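Virulence factor (Pectobacterium carotovorum, PDB 2W3Y) acts as a virulence factor toward Drosophila and is an S-palmitoylated protein of novel fold that binds to lipid vesicles. Local coordinates at residues Q114-T119 / I130-N135; Q45-N50 / T142-F147; Y89-W94 / G220-G225; A104-P109 / P189-Y194; A157-N160 / N165-Y168. All coordinates share one frame; numbering follows the deposited sequence.

Interaction 1: residues Q114-T119 / I130-N135; sequences QNLNTT and IQFAGN. With PLM (palmitic acid), chain C.
Leu116 and Phe132 face each other where strand 109-121 runs nearly antiparallel to helix 125-134, at 158° between the axes of the two short segments and with 10.2 Å between them at closest approach. This is the helix-on-sheet packing of the protein's own new fold, a mixed sheet with helices against it, and the helix reaches the strand through one large side chain. A chi1 of 177° carries the Phe132 ring straight off the helix toward the strand. Leu116 CB lies over one face of that ring, 4.3 Å from the Phe132 centroid, in a CH-pi contact. Obliquely to the ring come Gln114 CB, 3.8 Å from Phe132 CZ, and the backbone Asn115 O, 3.6 Å from Phe132 CE1. An aromatic residue suits this place because it can meet aliphatic groups, a peptide carbonyl and lipid at once. The palmitic acid chain runs past both side chains: Leu116 CD2 lies 4.1 Å from atom CA of the palmitic acid, a carbon of its acyl chain, and Phe132 presents an edge to the ligand's CE atom. Small Ala133 lets the acyl chain come close to the helix itself. The last methyl carbon of the palmitate, CF, rests 3.7 Å from Ala133 CB.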
# COMPACT_ATOMS: atom_id res chain seq x y z
N GLN A 114 -0.09 -13.09 -7.07
CA GLN A 114 -1.15 -13.66 -6.25
C GLN A 114 -2.45 -13.50 -7.01
O GLN A 114 -2.55 -12.71 -7.96
CB GLN A 114 -1.23 -12.97 -4.89
CG GLN A 114 -0.00 -13.18 -4.01
CD GLN A 114 0.24 -14.63 -3.64
OE1 GLN A 114 -0.68 -15.45 -3.61
NE2 GLN A 114 1.49 -14.96 -3.34
N ASN A 115 -3.45 -14.28 -6.62
CA ASN A 115 -4.72 -14.24 -7.31
C ASN A 115 -5.88 -14.06 -6.35
O ASN A 115 -5.93 -14.72 -5.29
CB ASN A 115 -4.90 -15.50 -8.15
CG ASN A 115 -4.07 -15.48 -9.42
OD1 ASN A 115 -4.47 -14.89 -10.42
ND2 ASN A 115 -2.91 -16.11 -9.38
N LEU A 116 -6.77 -13.14 -6.70
CA LEU A 116 -8.06 -13.01 -6.03
C LEU A 116 -9.13 -13.59 -6.96
O LEU A 116 -9.53 -12.95 -7.94
CB LEU A 116 -8.35 -11.54 -5.66
CG LEU A 116 -9.65 -11.20 -4.92
CD1 LEU A 116 -9.93 -12.17 -3.77
CD2 LEU A 116 -9.60 -9.76 -4.39
N ASN A 117 -9.54 -14.82 -6.68
CA ASN A 117 -10.55 -15.53 -7.45
C ASN A 117 -11.65 -15.98 -6.51
O ASN A 117 -11.56 -17.06 -5.92
CB ASN A 117 -9.96 -16.76 -8.15
CG ASN A 117 -8.89 -16.41 -9.14
OD1 ASN A 117 -9.07 -15.55 -10.00
ND2 ASN A 117 -7.75 -17.09 -9.04
N THR A 118 -12.68 -15.16 -6.39
CA THR A 118 -13.76 -15.39 -5.43
C THR A 118 -15.05 -14.74 -5.95
O THR A 118 -15.01 -13.82 -6.77
CB THR A 118 -13.38 -14.83 -4.04
OG1 THR A 118 -14.21 -15.41 -3.03
CG2 THR A 118 -13.49 -13.30 -4.00
N THR A 119 -16.18 -15.25 -5.48
CA THR A 119 -17.48 -14.67 -5.81
C THR A 119 -18.18 -14.34 -4.49
O THR A 119 -18.42 -15.23 -3.67
CB THR A 119 -18.34 -15.62 -6.69
OG1 THR A 119 -17.65 -15.88 -7.93
CG2 THR A 119 -19.68 -14.98 -7.01
N ILE A 130 -9.61 -6.07 2.01
CA ILE A 130 -8.77 -6.00 3.22
C ILE A 130 -8.15 -7.37 3.53
O ILE A 130 -6.95 -7.47 3.82
CB ILE A 130 -9.56 -5.45 4.48
CG1 ILE A 130 -10.06 -4.02 4.26
CG2 ILE A 130 -8.70 -5.51 5.76
CD1 ILE A 130 -8.97 -2.93 4.06
N GLN A 131 -8.97 -8.41 3.44
CA GLN A 131 -8.50 -9.75 3.80
C GLN A 131 -7.40 -10.24 2.86
O GLN A 131 -6.45 -10.88 3.32
CB GLN A 131 -9.66 -10.74 3.90
CG GLN A 131 -10.59 -10.39 5.06
CD GLN A 131 -11.62 -11.46 5.38
OE1 GLN A 131 -12.08 -12.21 4.51
NE2 GLN A 131 -11.98 -11.54 6.65
N PHE A 132 -7.54 -9.92 1.58
CA PHE A 132 -6.52 -10.22 0.56
C PHE A 132 -5.27 -9.35 0.75
O PHE A 132 -4.17 -9.83 0.65
CB PHE A 132 -7.10 -10.07 -0.85
CG PHE A 132 -6.09 -10.30 -1.96
CD1 PHE A 132 -5.77 -11.60 -2.37
CD2 PHE A 132 -5.47 -9.22 -2.60
CE1 PHE A 132 -4.84 -11.82 -3.41
CE2 PHE A 132 -4.53 -9.43 -3.64
CZ PHE A 132 -4.22 -10.72 -4.04
N ALA A 133 -5.46 -8.07 1.07
CA ALA A 133 -4.36 -7.11 1.24
C ALA A 133 -3.46 -7.46 2.42
O ALA A 133 -2.25 -7.23 2.35
CB ALA A 133 -4.91 -5.68 1.39
N GLY A 134 -4.04 -8.00 3.48
CA GLY A 134 -3.31 -8.30 4.70
C GLY A 134 -3.02 -9.75 5.06
O GLY A 134 -2.24 -9.99 5.99
N ASN A 135 -3.62 -10.70 4.34
CA ASN A 135 -3.68 -12.12 4.77
C ASN A 135 -4.31 -12.29 6.16
O ASN A 135 -3.72 -12.90 7.06
CB ASN A 135 -2.31 -12.80 4.73
CG ASN A 135 -1.77 -12.94 3.34
OD1 ASN A 135 -2.52 -13.10 2.38
ND2 ASN A 135 -0.45 -12.90 3.22
C1 PLM C . -17.15 -0.27 -4.30
O2 PLM C . -18.19 0.19 -4.85
C2 PLM C . -16.08 -0.95 -5.15
C3 PLM C . -14.79 -0.14 -5.28
C4 PLM C . -13.74 -0.81 -6.16
C5 PLM C . -13.01 -1.95 -5.44
C6 PLM C . -12.44 -2.98 -6.41
C7 PLM C . -11.37 -3.85 -5.74
C8 PLM C . -11.24 -5.24 -6.35
C9 PLM C . -9.94 -5.34 -7.14
CA PLM C . -8.91 -6.28 -6.52
CB PLM C . -7.68 -5.52 -6.02
CC PLM C . -6.99 -6.31 -4.92
CD PLM C . -6.52 -5.41 -3.78
CE PLM C . -5.02 -5.53 -3.61
CF PLM C . -4.56 -5.03 -2.25

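Interaction 2: residues Q45-N50 / T142-F147; sequences QTYQFN and TGFATF
The rings of Tyr47 and Phe144 form an offset edge-to-face pair, with the tyrosine edge turned toward the phenylalanine face, planes at 86° and centroids 5.8 Å apart. At the edge of the Phe144 ring, near its plane, sits Gln45 OE1, 3.3 Å from Phe144 CE1, where a carbonyl oxygen meets the faintly positive rim of C-H groups. Tyr47 OH approaches Phe144 CE1 obliquely, also at 3.3 Å. Tyr47 OH donates to Gln45 OE1 over 2.6 Å, in the carbonyl plane and on a lone pair. The bond satisfies the tyrosine hydroxyl and the glutamine carbonyl in a buried, largely aromatic setting. Gln45, bent at chi2, brings its NE2 obliquely against Phe147, 3.7 Å from Phe147 CE2; this NE2 finds its hydrogen bond just outside the two segments. The contact is helix-on-sheet packing, helix 142-159 running nearly antiparallel to strand 40-49 and meeting it through aromatic side chains. Strand 40-49 pairs with strands 166-179 and 262-266; Ile130 of helix 125-134 touches both Tyr47 and Phe144, while Phe262 meets the ring of Phe147.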
# COMPACT_ATOMS: atom_id res chain seq x y z
N GLN A 45 -2.73 3.62 1.07
CA GLN A 45 -3.41 3.12 2.27
C GLN A 45 -2.48 2.80 3.45
O GLN A 45 -1.31 2.46 3.26
CB GLN A 45 -4.24 1.86 1.95
CG GLN A 45 -5.05 1.94 0.67
CD GLN A 45 -6.45 2.49 0.90
OE1 GLN A 45 -7.30 1.78 1.42
NE2 GLN A 45 -6.68 3.75 0.53
N THR A 46 -3.00 2.92 4.67
CA THR A 46 -2.29 2.48 5.89
C THR A 46 -3.25 1.65 6.74
O THR A 46 -4.25 2.17 7.26
CB THR A 46 -1.78 3.67 6.73
OG1 THR A 46 -0.99 4.54 5.91
CG2 THR A 46 -0.89 3.18 7.89
N TYR A 47 -2.97 0.36 6.85
CA TYR A 47 -3.84 -0.52 7.62
C TYR A 47 -3.15 -0.94 8.89
O TYR A 47 -2.05 -1.51 8.87
CB TYR A 47 -4.22 -1.77 6.84
CG TYR A 47 -4.91 -1.51 5.51
CD1 TYR A 47 -5.84 -0.47 5.38
CD2 TYR A 47 -4.65 -2.32 4.40
CE1 TYR A 47 -6.47 -0.22 4.16
CE2 TYR A 47 -5.29 -2.08 3.17
CZ TYR A 47 -6.21 -1.03 3.07
OH TYR A 47 -6.86 -0.78 1.87
N GLN A 48 -3.80 -0.69 10.01
CA GLN A 48 -3.34 -1.25 11.27
C GLN A 48 -4.32 -2.31 11.73
O GLN A 48 -5.52 -2.04 11.82
CB GLN A 48 -3.14 -0.18 12.33
CG GLN A 48 -2.60 -0.77 13.63
CD GLN A 48 -2.38 0.26 14.71
OE1 GLN A 48 -2.10 1.43 14.43
NE2 GLN A 48 -2.50 -0.17 15.97
N PHE A 49 -3.82 -3.50 12.02
CA PHE A 49 -4.66 -4.60 12.46
C PHE A 49 -4.54 -4.77 13.96
O PHE A 49 -3.53 -5.25 14.45
CB PHE A 49 -4.32 -5.90 11.72
CG PHE A 49 -4.46 -5.79 10.23
CD1 PHE A 49 -5.69 -5.45 9.65
CD2 PHE A 49 -3.35 -5.98 9.41
CE1 PHE A 49 -5.82 -5.34 8.25
CE2 PHE A 49 -3.46 -5.87 8.02
CZ PHE A 49 -4.69 -5.54 7.45
N ASN A 50 -5.59 -4.33 14.67
CA ASN A 50 -5.70 -4.35 16.14
C ASN A 50 -4.92 -3.24 16.82
O ASN A 50 -3.85 -2.86 16.38
CB ASN A 50 -5.29 -5.71 16.72
CG ASN A 50 -6.15 -6.85 16.20
OD1 ASN A 50 -7.37 -6.73 16.12
ND2 ASN A 50 -5.51 -7.97 15.86
N THR A 142 -16.57 -1.62 8.35
CA THR A 142 -17.61 -0.73 7.79
C THR A 142 -17.09 0.65 7.42
O THR A 142 -17.61 1.27 6.48
CB THR A 142 -18.85 -0.57 8.73
OG1 THR A 142 -18.43 -0.04 9.99
CG2 THR A 142 -19.57 -1.89 8.91
N GLY A 143 -16.09 1.14 8.16
CA GLY A 143 -15.41 2.41 7.84
C GLY A 143 -14.69 2.37 6.50
O GLY A 143 -14.86 3.27 5.67
N PHE A 144 -13.86 1.35 6.28
CA PHE A 144 -13.22 1.14 4.98
C PHE A 144 -14.27 0.95 3.87
O PHE A 144 -14.11 1.49 2.76
CB PHE A 144 -12.25 -0.05 5.04
CG PHE A 144 -11.63 -0.39 3.71
CD1 PHE A 144 -10.65 0.43 3.16
CD2 PHE A 144 -12.01 -1.53 3.01
CE1 PHE A 144 -10.06 0.12 1.91
CE2 PHE A 144 -11.43 -1.85 1.76
CZ PHE A 144 -10.44 -1.01 1.23
N ALA A 145 -15.34 0.20 4.16
CA ALA A 145 -16.42 -0.01 3.18
C ALA A 145 -17.03 1.30 2.69
O ALA A 145 -17.28 1.45 1.48
CB ALA A 145 -17.50 -0.97 3.71
N THR A 146 -17.28 2.24 3.61
CA THR A 146 -17.75 3.58 3.25
C THR A 146 -16.71 4.33 2.41
O THR A 146 -17.05 4.97 1.40
CB THR A 146 -18.19 4.44 4.49
OG1 THR A 146 -19.29 3.80 5.15
CG2 THR A 146 -18.61 5.84 4.09
N PHE A 147 -15.44 4.27 2.81
CA PHE A 147 -14.40 4.92 2.02
C PHE A 147 -14.37 4.41 0.56
O PHE A 147 -14.32 5.21 -0.39
CB PHE A 147 -13.00 4.71 2.64
CG PHE A 147 -11.89 4.97 1.66
CD1 PHE A 147 -11.51 6.27 1.35
CD2 PHE A 147 -11.28 3.90 0.98
CE1 PHE A 147 -10.51 6.53 0.42
CE2 PHE A 147 -10.28 4.15 0.02
CZ PHE A 147 -9.91 5.46 -0.25

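Interaction 3: residues Y89-W94 / G220-G225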
# COMPACT_ATOMS: atom_id res chain seq x y z
N TYR A 89 1.58 4.74 -13.93
CA TYR A 89 0.71 3.67 -13.45
C TYR A 89 1.12 2.27 -13.97
O TYR A 89 0.33 1.34 -13.95
CB TYR A 89 -0.76 4.01 -13.76
CG TYR A 89 -1.14 5.37 -13.21
CD1 TYR A 89 -1.55 5.53 -11.89
CD2 TYR A 89 -1.04 6.51 -14.02
CE1 TYR A 89 -1.88 6.78 -11.38
CE2 TYR A 89 -1.34 7.79 -13.52
CZ TYR A 89 -1.77 7.90 -12.19
OH TYR A 89 -2.05 9.15 -11.68
N HIS A 90 2.37 2.14 -14.42
CA HIS A 90 2.89 0.85 -14.88
C HIS A 90 3.55 0.16 -13.71
O HIS A 90 4.56 0.64 -13.20
CB HIS A 90 3.88 1.01 -16.05
CG HIS A 90 3.22 1.26 -17.37
ND1 HIS A 90 3.91 1.21 -18.57
CD2 HIS A 90 1.93 1.54 -17.69
CE1 HIS A 90 3.07 1.46 -19.56
NE2 HIS A 90 1.87 1.67 -19.05
N TYR A 91 2.98 -0.98 -13.31
CA TYR A 91 3.50 -1.72 -12.16
C TYR A 91 5.01 -2.03 -12.21
O TYR A 91 5.70 -2.00 -11.18
CB TYR A 91 2.72 -3.01 -11.95
CG TYR A 91 3.20 -3.76 -10.74
CD1 TYR A 91 2.84 -3.33 -9.46
CD2 TYR A 91 4.05 -4.87 -10.86
CE1 TYR A 91 3.29 -3.99 -8.33
CE2 TYR A 91 4.51 -5.54 -9.71
CZ TYR A 91 4.11 -5.08 -8.46
OH TYR A 91 4.52 -5.69 -7.32
N ASP A 92 5.51 -2.33 -13.41
CA ASP A 92 6.92 -2.72 -13.55
C ASP A 92 7.89 -1.63 -13.09
O ASP A 92 8.95 -1.94 -12.57
CB ASP A 92 7.23 -3.23 -14.97
CG ASP A 92 6.68 -4.65 -15.23
OD1 ASP A 92 6.26 -4.93 -16.39
OD2 ASP A 92 6.67 -5.50 -14.29
N ILE A 93 7.52 -0.36 -13.25
CA ILE A 93 8.35 0.76 -12.74
C ILE A 93 8.33 0.88 -11.21
O ILE A 93 9.38 1.12 -10.58
CB ILE A 93 7.95 2.10 -13.41
CG1 ILE A 93 8.18 2.01 -14.94
CG2 ILE A 93 8.70 3.27 -12.78
CD1 ILE A 93 7.56 3.14 -15.73
N TRP A 94 7.14 0.70 -10.62
CA TRP A 94 6.99 0.54 -9.15
C TRP A 94 7.81 -0.63 -8.60
O TRP A 94 8.45 -0.53 -7.55
CB TRP A 94 5.50 0.36 -8.79
CG TRP A 94 4.66 1.62 -8.97
CD1 TRP A 94 4.13 2.09 -10.14
CD2 TRP A 94 4.27 2.55 -7.94
NE1 TRP A 94 3.44 3.26 -9.90
CE2 TRP A 94 3.51 3.56 -8.57
CE3 TRP A 94 4.49 2.62 -6.56
CZ2 TRP A 94 2.97 4.66 -7.85
CZ3 TRP A 94 3.95 3.70 -5.85
CH2 TRP A 94 3.19 4.70 -6.50
N GLY A 220 -5.62 -10.93 -11.41
CA GLY A 220 -4.24 -11.33 -11.27
C GLY A 220 -3.49 -10.15 -10.70
O GLY A 220 -3.47 -9.07 -11.30
N VAL A 221 -2.88 -10.35 -9.53
CA VAL A 221 -2.23 -9.26 -8.79
C VAL A 221 -0.73 -9.53 -8.67
O VAL A 221 -0.33 -10.54 -8.08
CB VAL A 221 -2.87 -9.09 -7.38
CG1 VAL A 221 -2.32 -7.86 -6.69
CG2 VAL A 221 -4.45 -9.05 -7.48
N ASP A 222 0.08 -8.64 -9.22
CA ASP A 222 1.54 -8.69 -9.08
C ASP A 222 1.93 -8.07 -7.75
O ASP A 222 1.40 -7.02 -7.38
CB ASP A 222 2.21 -7.89 -10.19
CG ASP A 222 1.96 -8.47 -11.56
OD1 ASP A 222 2.15 -9.69 -11.75
OD2 ASP A 222 1.57 -7.67 -12.45
N THR A 223 2.86 -8.70 -7.03
CA THR A 223 3.20 -8.27 -5.67
C THR A 223 4.69 -8.05 -5.46
O THR A 223 5.54 -8.76 -6.02
CB THR A 223 2.64 -9.25 -4.56
OG1 THR A 223 3.39 -10.47 -4.53
CG2 THR A 223 1.16 -9.59 -4.78
N VAL A 224 5.00 -7.05 -4.64
CA VAL A 224 6.36 -6.78 -4.16
C VAL A 224 6.24 -6.14 -2.77
O VAL A 224 5.26 -5.43 -2.48
CB VAL A 224 7.20 -5.91 -5.16
CG1 VAL A 224 6.81 -4.45 -5.11
CG2 VAL A 224 8.72 -6.08 -4.90
N GLY A 225 7.20 -6.43 -1.91
CA GLY A 225 7.15 -5.93 -0.54
C GLY A 225 8.15 -6.55 0.40
O GLY A 225 8.91 -7.45 0.03
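Tyr91 reaches from the first turn of helix 91-105 to strand 214-228 and lays its ring against Asp222, whose CB sits over one face, 3.3 Å from Tyr91 CE2. The carboxylate and ring planes are 30° apart, and it is the methylene CB of Asp222, not the charged end, that makes the closest contact with the ring. With CG anti to the backbone N (chi1 -178°), the tyrosine extends outward from the helix and carries its hydroxyl beyond Asp222 to the strand backbone. There Tyr91 OH stands 3.0 Å from Thr223 C and 3.4 Å from Val224 CG1, the valine giving the end of the phenol an apolar neighbour. Val224 N is equally near the hydroxyl, but the angle is poor and the two are not bonded. The hydroxyl is instead hydrogen-bonded to Ile193 O on the adjacent strand 185-198. Tyrosine suits the site because its length and its polar end are both used: the ring makes apolar contact with strand 214-228 while the hydroxyl bonds to strand 185-198, so one residue touches two adjacent strands.

Interaction 4: residues A104-P109 / P189-Y194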
# COMPACT_ATOMS: atom_id res chain seq x y z
N ALA A 104 17.80 -2.79 1.13
CA ALA A 104 18.41 -1.74 1.94
C ALA A 104 17.84 -1.63 3.35
O ALA A 104 18.60 -1.49 4.32
CB ALA A 104 18.30 -0.41 1.22
N PHE A 105 16.51 -1.68 3.49
CA PHE A 105 15.85 -1.35 4.75
C PHE A 105 14.87 -2.41 5.26
O PHE A 105 14.26 -2.26 6.32
CB PHE A 105 15.08 -0.03 4.61
CG PHE A 105 15.90 1.11 4.10
CD1 PHE A 105 16.82 1.74 4.92
CD2 PHE A 105 15.71 1.58 2.81
CE1 PHE A 105 17.56 2.82 4.46
CE2 PHE A 105 16.46 2.66 2.32
CZ PHE A 105 17.38 3.28 3.15
N PHE A 106 14.71 -3.49 4.51
CA PHE A 106 13.65 -4.45 4.81
C PHE A 106 14.15 -5.89 4.87
O PHE A 106 15.28 -6.19 4.47
CB PHE A 106 12.52 -4.33 3.77
CG PHE A 106 11.80 -3.00 3.78
CD1 PHE A 106 10.59 -2.87 4.44
CD2 PHE A 106 12.33 -1.90 3.13
CE1 PHE A 106 9.92 -1.64 4.46
CE2 PHE A 106 11.68 -0.68 3.14
CZ PHE A 106 10.46 -0.55 3.81
N THR A 107 13.28 -6.77 5.33
CA THR A 107 13.62 -8.18 5.43
C THR A 107 12.44 -9.01 4.90
O THR A 107 11.41 -8.44 4.52
CB THR A 107 14.04 -8.53 6.88
OG1 THR A 107 14.55 -9.87 6.93
CG2 THR A 107 12.90 -8.35 7.87
N ASP A 108 12.60 -10.33 4.86
CA ASP A 108 11.61 -11.26 4.29
C ASP A 108 10.97 -10.74 3.00
O ASP A 108 9.75 -10.53 2.94
CB ASP A 108 10.54 -11.64 5.33
CG ASP A 108 11.10 -12.44 6.49
OD1 ASP A 108 12.08 -13.21 6.31
OD2 ASP A 108 10.55 -12.30 7.60
N PRO A 109 11.78 -10.53 1.96
CA PRO A 109 11.21 -9.98 0.73
C PRO A 109 10.14 -10.91 0.13
O PRO A 109 10.26 -12.14 0.21
CB PRO A 109 12.42 -9.87 -0.21
CG PRO A 109 13.45 -10.80 0.36
CD PRO A 109 13.23 -10.79 1.84
N PRO A 189 5.66 -4.46 10.90
CA PRO A 189 5.33 -3.50 9.86
C PRO A 189 5.76 -3.95 8.45
O PRO A 189 6.94 -4.29 8.25
CB PRO A 189 6.10 -2.25 10.28
CG PRO A 189 7.29 -2.76 11.05
CD PRO A 189 6.96 -4.17 11.54
N ARG A 190 4.82 -3.95 7.51
CA ARG A 190 5.13 -4.35 6.10
C ARG A 190 4.87 -3.23 5.09
O ARG A 190 3.87 -2.49 5.21
CB ARG A 190 4.29 -5.57 5.70
CG ARG A 190 4.57 -6.86 6.44
CD ARG A 190 3.58 -7.98 6.02
NE ARG A 190 2.28 -7.91 6.73
CZ ARG A 190 1.13 -8.41 6.26
NH1 ARG A 190 1.09 -9.02 5.08
NH2 ARG A 190 0.00 -8.30 6.98
N PHE A 191 5.77 -3.13 4.09
CA PHE A 191 5.69 -2.24 2.94
C PHE A 191 5.30 -3.11 1.73
O PHE A 191 5.98 -4.09 1.43
CB PHE A 191 7.07 -1.58 2.73
CG PHE A 191 7.21 -0.76 1.46
CD1 PHE A 191 6.90 0.59 1.43
CD2 PHE A 191 7.72 -1.35 0.29
CE1 PHE A 191 7.08 1.34 0.25
CE2 PHE A 191 7.88 -0.62 -0.88
CZ PHE A 191 7.56 0.72 -0.91
N LEU A 192 4.18 -2.76 1.09
CA LEU A 192 3.61 -3.57 -0.02
C LEU A 192 3.17 -2.74 -1.23
O LEU A 192 2.50 -1.72 -1.05
CB LEU A 192 2.41 -4.39 0.50
CG LEU A 192 2.70 -5.43 1.59
CD1 LEU A 192 1.46 -5.82 2.40
CD2 LEU A 192 3.39 -6.68 1.01
N ILE A 193 3.57 -3.15 -2.44
CA ILE A 193 3.04 -2.56 -3.68
C ILE A 193 2.41 -3.67 -4.52
O ILE A 193 3.09 -4.62 -4.89
CB ILE A 193 4.09 -1.81 -4.56
CG1 ILE A 193 5.10 -0.97 -3.74
CG2 ILE A 193 3.36 -0.99 -5.66
CD1 ILE A 193 4.59 0.40 -3.23
N TYR A 194 1.11 -3.56 -4.75
CA TYR A 194 0.35 -4.57 -5.50
C TYR A 194 -0.18 -3.90 -6.74
O TYR A 194 -0.51 -2.71 -6.71
CB TYR A 194 -0.84 -5.10 -4.68
CG TYR A 194 -0.50 -6.15 -3.64
CD1 TYR A 194 0.78 -6.25 -3.08
CD2 TYR A 194 -1.49 -7.01 -3.18
CE1 TYR A 194 1.06 -7.22 -2.12
CE2 TYR A 194 -1.22 -7.96 -2.23
CZ TYR A 194 0.05 -8.07 -1.70
OH TYR A 194 0.28 -9.04 -0.75
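Phe106 drives the far end of its ring against the root of Phe191, with CE1 3.3 Å and CZ 3.7 Å from Phe191 CB. The two rings also meet, obliquely: centroids lie 5.4 Å apart with planes at 42°, neither stacked nor edge-to-face. The two side chains cross at about a right angle. With chi1 at 172°, Phe191 swings its ring off beyond CG, so CB and CG take the contact. Phenylalanine fits both positions, which are buried and lined by apolar side chains. Phe106 is the first residue after helix 91-105 to leave helical backbone angles, and strand 106-107 begins there. In the next shell Phe70 of helix 57-81 meets the Phe106 ring edge-to-face and also touches Phe191, as Met67 does, while Ser98 and Ile102 of helix 91-105 pack on Phe191 as well. Strand 185-198 is held by its neighbours in the mixed sheet, and this cluster is the hydrophobic core expected where helices lie against a sheet, here in a new fold.

Interaction 5: residues A157-N160 / N165-Y168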
# COMPACT_ATOMS: atom_id res chain seq x y z
N ALA A 157 -16.02 6.60 -12.88
CA ALA A 157 -15.99 7.71 -13.82
C ALA A 157 -14.72 7.71 -14.70
O ALA A 157 -14.81 7.87 -15.93
CB ALA A 157 -16.13 9.05 -13.08
N GLU A 158 -13.55 7.52 -14.09
CA GLU A 158 -12.31 7.51 -14.88
C GLU A 158 -12.18 6.30 -15.80
O GLU A 158 -11.89 6.47 -16.98
CB GLU A 158 -11.05 7.63 -14.00
CG GLU A 158 -10.93 8.93 -13.20
CD GLU A 158 -10.60 10.15 -14.04
OE1 GLU A 158 -10.53 10.05 -15.28
OE2 GLU A 158 -10.42 11.24 -13.44
N MET A 159 -12.39 5.10 -15.26
CA MET A 159 -12.23 3.85 -16.02
C MET A 159 -13.19 3.67 -17.19
O MET A 159 -12.86 3.03 -18.18
CB MET A 159 -12.21 2.61 -15.10
CG MET A 159 -13.53 2.14 -14.47
SD MET A 159 -13.26 0.70 -13.33
CE MET A 159 -11.59 1.05 -12.77
N ASN A 160 -14.37 4.26 -17.08
CA ASN A 160 -15.40 4.13 -18.12
C ASN A 160 -15.27 5.14 -19.27
O ASN A 160 -16.10 5.17 -20.18
CB ASN A 160 -16.79 4.18 -17.50
CG ASN A 160 -17.15 2.88 -16.78
OD1 ASN A 160 -17.55 2.90 -15.61
ND2 ASN A 160 -17.03 1.75 -17.48
N ASN A 165 -8.06 -1.23 -20.87
CA ASN A 165 -7.85 -1.71 -19.49
C ASN A 165 -7.46 -0.51 -18.64
O ASN A 165 -6.80 0.42 -19.13
CB ASN A 165 -6.75 -2.77 -19.42
CG ASN A 165 -7.14 -4.10 -20.10
OD1 ASN A 165 -8.32 -4.40 -20.37
ND2 ASN A 165 -6.13 -4.94 -20.32
N TYR A 166 -7.87 -0.52 -17.37
CA TYR A 166 -7.60 0.58 -16.44
C TYR A 166 -6.67 0.09 -15.31
O TYR A 166 -7.04 -0.75 -14.48
CB TYR A 166 -8.92 1.15 -15.88
CG TYR A 166 -8.76 2.40 -15.04
CD1 TYR A 166 -8.73 3.68 -15.63
CD2 TYR A 166 -8.61 2.31 -13.64
CE1 TYR A 166 -8.57 4.83 -14.84
CE2 TYR A 166 -8.47 3.44 -12.86
CZ TYR A 166 -8.45 4.69 -13.45
OH TYR A 166 -8.29 5.80 -12.64
N ASN A 167 -5.43 0.59 -15.31
CA ASN A 167 -4.42 0.16 -14.33
C ASN A 167 -4.73 0.61 -12.91
O ASN A 167 -5.13 1.76 -12.70
CB ASN A 167 -3.03 0.64 -14.73
CG ASN A 167 -2.50 -0.06 -15.99
OD1 ASN A 167 -2.63 -1.26 -16.14
ND2 ASN A 167 -1.91 0.71 -16.90
N TYR A 168 -4.51 -0.28 -11.95
CA TYR A 168 -4.98 -0.10 -10.56
C TYR A 168 -3.98 -0.70 -9.58
O TYR A 168 -3.76 -1.92 -9.57
CB TYR A 168 -6.37 -0.72 -10.39
CG TYR A 168 -7.06 -0.51 -9.04
CD1 TYR A 168 -7.26 0.78 -8.51
CD2 TYR A 168 -7.58 -1.60 -8.34
CE1 TYR A 168 -7.92 0.96 -7.27
CE2 TYR A 168 -8.25 -1.43 -7.13
CZ TYR A 168 -8.42 -0.15 -6.59
OH TYR A 168 -9.10 -0.00 -5.39
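Met159 and Tyr166 are brought together by contrasting first torsions. In Met159 CG sits between the backbone N and the carbonyl carbon (chi1 73°), a cramped setting for a helical residue, and the chain then bends at its thioether (chi3 30°, away from a staggered value). This brings Met159 CE to 3.4 Å from Tyr166 CD2. Tyr166, its first torsion fully extended, carries the ring toward the helix end. The nearer part of the methionine completes the contact: Met159 CB lies over one face of the Tyr166 ring, 3.8 Å from the centroid and 26° off the normal, as a CH-pi interaction. Met159 CA closes in too, 3.5 Å from Tyr166 CD1. A flexible, unbranched methionine suits this place, since it can lie along one side of a flat ring, touching with CB and again with CE. Farther out, Glu158 CB lies 3.6 Å from Tyr166 OH, while its carboxylate turns off to a salt bridge with Lys161. The tyrosine hydroxyl is hydrogen-bonded to Ser37 O, satisfying the polar end of a buried ring. The contact thus closes the short connection between helix 142-159 and strand 166-179. Leu36 of strand 36-37 touches both Glu158 and Tyr166, Ala41 of strand 40-49 packs on the tyrosine, and Phe198 of strand 185-198 lies against Met159.

How the interactions relate
All five contacts reach one mixed sheet, and the bound palmitate lies among them. Interaction 1 touches the acyl chain directly; the side chains of Tyr47 (interaction 2), Thr223 (interaction 3) and Met159 (interaction 5) come within about 6, 7 and 7 Å of it. In interaction 4 the side chain of Phe191 is about 13 Å from the palmitic acid, although Tyr194 of the same segment touches the ligand. Ile130 joins interactions 1 and 2, its CD1 3.5 Å from Tyr47 CZ. Gln114 N pairs with Val221 O at 2.8 Å, linking 1 to 3, and Val224 O pairs with Ile193 N at 2.8 Å, linking 3 to 4. Helix 142-159 serves both 2 and 5, whose centres are about 23 Å apart.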